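Long-range contact in putative branched-chain amino acid ABC transporter, periplasmic branched-chain amino acid-binding protein (Pseudomonas protegens Pf-5, PDB 4RU0), which probably captures branched-chain amino acids or related small solutes in the periplasm and delivers them to an ABC transporter for uptake: residues A[290-296]-A[322-328]. Coordinates in Å, arbitrary orientation, origin at the centre of the assembly. Residues are numbered along the deposited sequence.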
loop_
_atom_site.group_PDB
_atom_site.type_symbol
_atom_site.label_atom_id
_atom_site.label_comp_id
_atom_site.label_asym_id
_atom_site.label_seq_id
_atom_site.Cartn_x
_atom_site.Cartn_y
_atom_site.Cartn_z
ATOM N N THR A 290 -1.057 4.838 7.720
ATOM C CA THR A 290 -0.007 4.015 7.123
ATOM C C THR A 290 -0.236 2.530 7.381
ATOM O O THR A 290 -0.682 2.145 8.464
ATOM C CB THR A 290 1.393 4.398 7.655
ATOM O OG1 THR A 290 2.384 3.544 7.070
ATOM C CG2 THR A 290 1.453 4.259 9.167
ATOM N N PRO A 291 0.047 1.693 6.373
ATOM C CA PRO A 291 0.042 0.243 6.553
ATOM C C PRO A 291 1.446 -0.277 6.856
ATOM O O PRO A 291 1.618 -1.467 7.127
ATOM C CB PRO A 291 -0.458 -0.266 5.203
ATOM C CG PRO A 291 0.114 0.713 4.239
ATOM C CD PRO A 291 0.177 2.059 4.953
ATOM N N TYR A 292 2.427 0.604 6.769
ATOM C CA TYR A 292 3.804 0.281 7.105
ATOM C C TYR A 292 4.536 1.444 7.780
ATOM O O TYR A 292 5.305 2.138 7.141
ATOM C CB TYR A 292 4.569 -0.196 5.870
ATOM C CG TYR A 292 4.075 0.366 4.562
ATOM C CD1 TYR A 292 4.291 1.680 4.236
ATOM C CD2 TYR A 292 3.408 -0.427 3.650
ATOM C CE1 TYR A 292 3.860 2.198 3.046
ATOM C CE2 TYR A 292 2.966 0.087 2.464
ATOM C CZ TYR A 292 3.195 1.405 2.167
ATOM O OH TYR A 292 2.760 1.939 0.989
ATOM N N PRO A 293 4.290 1.645 9.064
ATOM C CA PRO A 293 4.790 2.800 9.825
ATOM C C PRO A 293 6.307 2.973 9.774
ATOM O O PRO A 293 7.053 1.989 9.785
ATOM C CB PRO A 293 4.344 2.496 11.259
ATOM C CG PRO A 293 4.139 1.018 11.295
ATOM C CD PRO A 293 3.611 0.670 9.934
ATOM N N ALA A 294 6.749 4.224 9.711
ATOM C CA ALA A 294 8.168 4.539 9.814
ATOM C C ALA A 294 8.722 4.070 11.156
ATOM O O ALA A 294 7.990 3.975 12.142
ATOM C CB ALA A 294 8.398 6.033 9.637
ATOM N N GLY A 295 10.018 3.772 11.186
ATOM C CA GLY A 295 10.673 3.323 12.401
ATOM C C GLY A 295 11.742 2.294 12.106
ATOM O O GLY A 295 11.544 1.401 11.281
ATOM N N SER A 296 12.882 2.420 12.776
ATOM C CA SER A 296 13.991 1.495 12.573
ATOM C C SER A 296 14.253 0.678 13.830
ATOM O O SER A 296 15.353 0.158 14.032
ATOM C CB SER A 296 15.253 2.255 12.166
ATOM O OG SER A 296 15.573 3.252 13.122
ATOM N N PHE A 322 16.724 4.465 7.062
ATOM C CA PHE A 322 16.694 3.031 7.262
ATOM C C PHE A 322 15.401 2.589 7.921
ATOM O O PHE A 322 15.075 1.415 7.984
ATOM C CB PHE A 322 17.929 2.549 8.025
ATOM C CG PHE A 322 17.791 1.169 8.575
ATOM C CD1 PHE A 322 17.710 0.958 9.927
ATOM C CD2 PHE A 322 17.714 0.090 7.739
ATOM C CE1 PHE A 322 17.564 -0.308 10.441
ATOM C CE2 PHE A 322 17.569 -1.180 8.242
ATOM C CZ PHE A 322 17.496 -1.383 9.596
ATOM N N GLY A 323 14.674 3.540 8.451
ATOM C CA GLY A 323 13.350 3.255 8.960
ATOM C C GLY A 323 12.340 4.103 8.240
ATOM O O GLY A 323 11.218 4.209 8.669
ATOM N N SER A 324 12.750 4.715 7.142
ATOM C CA SER A 324 11.882 5.631 6.434
ATOM C C SER A 324 10.713 4.865 5.897
ATOM O O SER A 324 10.821 3.691 5.627
ATOM C CB SER A 324 12.620 6.357 5.315
ATOM O OG SER A 324 12.599 5.641 4.099
ATOM N N VAL A 325 9.581 5.533 5.757
ATOM C CA VAL A 325 8.339 4.867 5.390
ATOM C C VAL A 325 8.513 4.177 4.033
ATOM O O VAL A 325 7.992 3.115 3.792
ATOM C CB VAL A 325 7.131 5.836 5.469
ATOM C CG1 VAL A 325 5.857 5.272 4.875
ATOM C CG2 VAL A 325 6.908 6.300 6.888
ATOM N N TYR A 326 9.266 4.821 3.167
ATOM C CA TYR A 326 9.607 4.259 1.896
ATOM C C TYR A 326 10.407 2.964 2.042
ATOM O O TYR A 326 10.115 1.984 1.385
ATOM C CB TYR A 326 10.408 5.286 1.120
ATOM C CG TYR A 326 9.592 6.466 0.684
ATOM C CD1 TYR A 326 8.333 6.294 0.172
ATOM C CD2 TYR A 326 10.083 7.750 0.776
ATOM C CE1 TYR A 326 7.574 7.367 -0.238
ATOM C CE2 TYR A 326 9.329 8.832 0.373
ATOM C CZ TYR A 326 8.073 8.631 -0.140
ATOM O OH TYR A 326 7.307 9.688 -0.563
ATOM N N TYR A 327 11.378 2.946 2.938
ATOM C CA TYR A 327 12.168 1.758 3.166
ATOM C C TYR A 327 11.318 0.637 3.707
ATOM O O TYR A 327 11.497 -0.514 3.371
ATOM C CB TYR A 327 13.347 2.050 4.101
ATOM C CG TYR A 327 14.256 0.873 4.307
ATOM C CD1 TYR A 327 13.893 -0.158 5.139
ATOM C CD2 TYR A 327 15.463 0.784 3.647
ATOM C CE1 TYR A 327 14.706 -1.240 5.314
ATOM C CE2 TYR A 327 16.288 -0.297 3.815
ATOM C CZ TYR A 327 15.906 -1.303 4.653
ATOM O OH TYR A 327 16.714 -2.385 4.835
ATOM N N ASN A 328 10.398 0.983 4.580
ATOM C CA ASN A 328 9.577 -0.011 5.255
ATOM C C ASN A 328 8.496 -0.586 4.353
ATOM O O ASN A 328 8.053 -1.716 4.553
ATOM C CB ASN A 328 8.951 0.589 6.512
ATOM C CG ASN A 328 9.984 0.911 7.578
ATOM O OD1 ASN A 328 11.182 0.983 7.295
ATOM N ND2 ASN A 328 9.524 1.104 8.809
#
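Three hydrogen bonds tie the loop after strand 287-290 to the start of helix 325-348 and the residue before its N-cap, and each ends on a backbone atom of the loop. G295 N donates to G323 O (2.8 Å, 167° at the hydrogen), while the amide N328 ND2, one turn into the helix, donates to both P293 O (2.8 Å, 143°) and G295 O (3.2 Å, 170°). S324 is the N-cap, S324 OG accepting from Y327 N at 3.2 Å. Steric evidence explains G323: an ideal CB there would lie 2.5 Å from G295 C, a clash. At G295 (phi/psi 144/138) a CB would jam against A294 O.

V325 CG1 makes an apolar contact with the Y292 ring edge (4.0 Å to CD1); separately, S296 CB approaches F322 CD1 at 3.6 Å. The Y292 side chain lies about 7 Å from bound 3,6,9,12,15-pentaoxaheptadecane and touches pocket residue W269.

T290 pairs with R398 in one lobe's sheet, whereas S324 OG and Y327 OH hydrogen-bond Q52 and D59 of helix 47-67, consistent with an interlobe hinge of the periplasmic-binding-protein fold. Chemically, the junction is uncharged: one asparagine amide holds two loop carbonyls, and two glycines permit the close backbone approach.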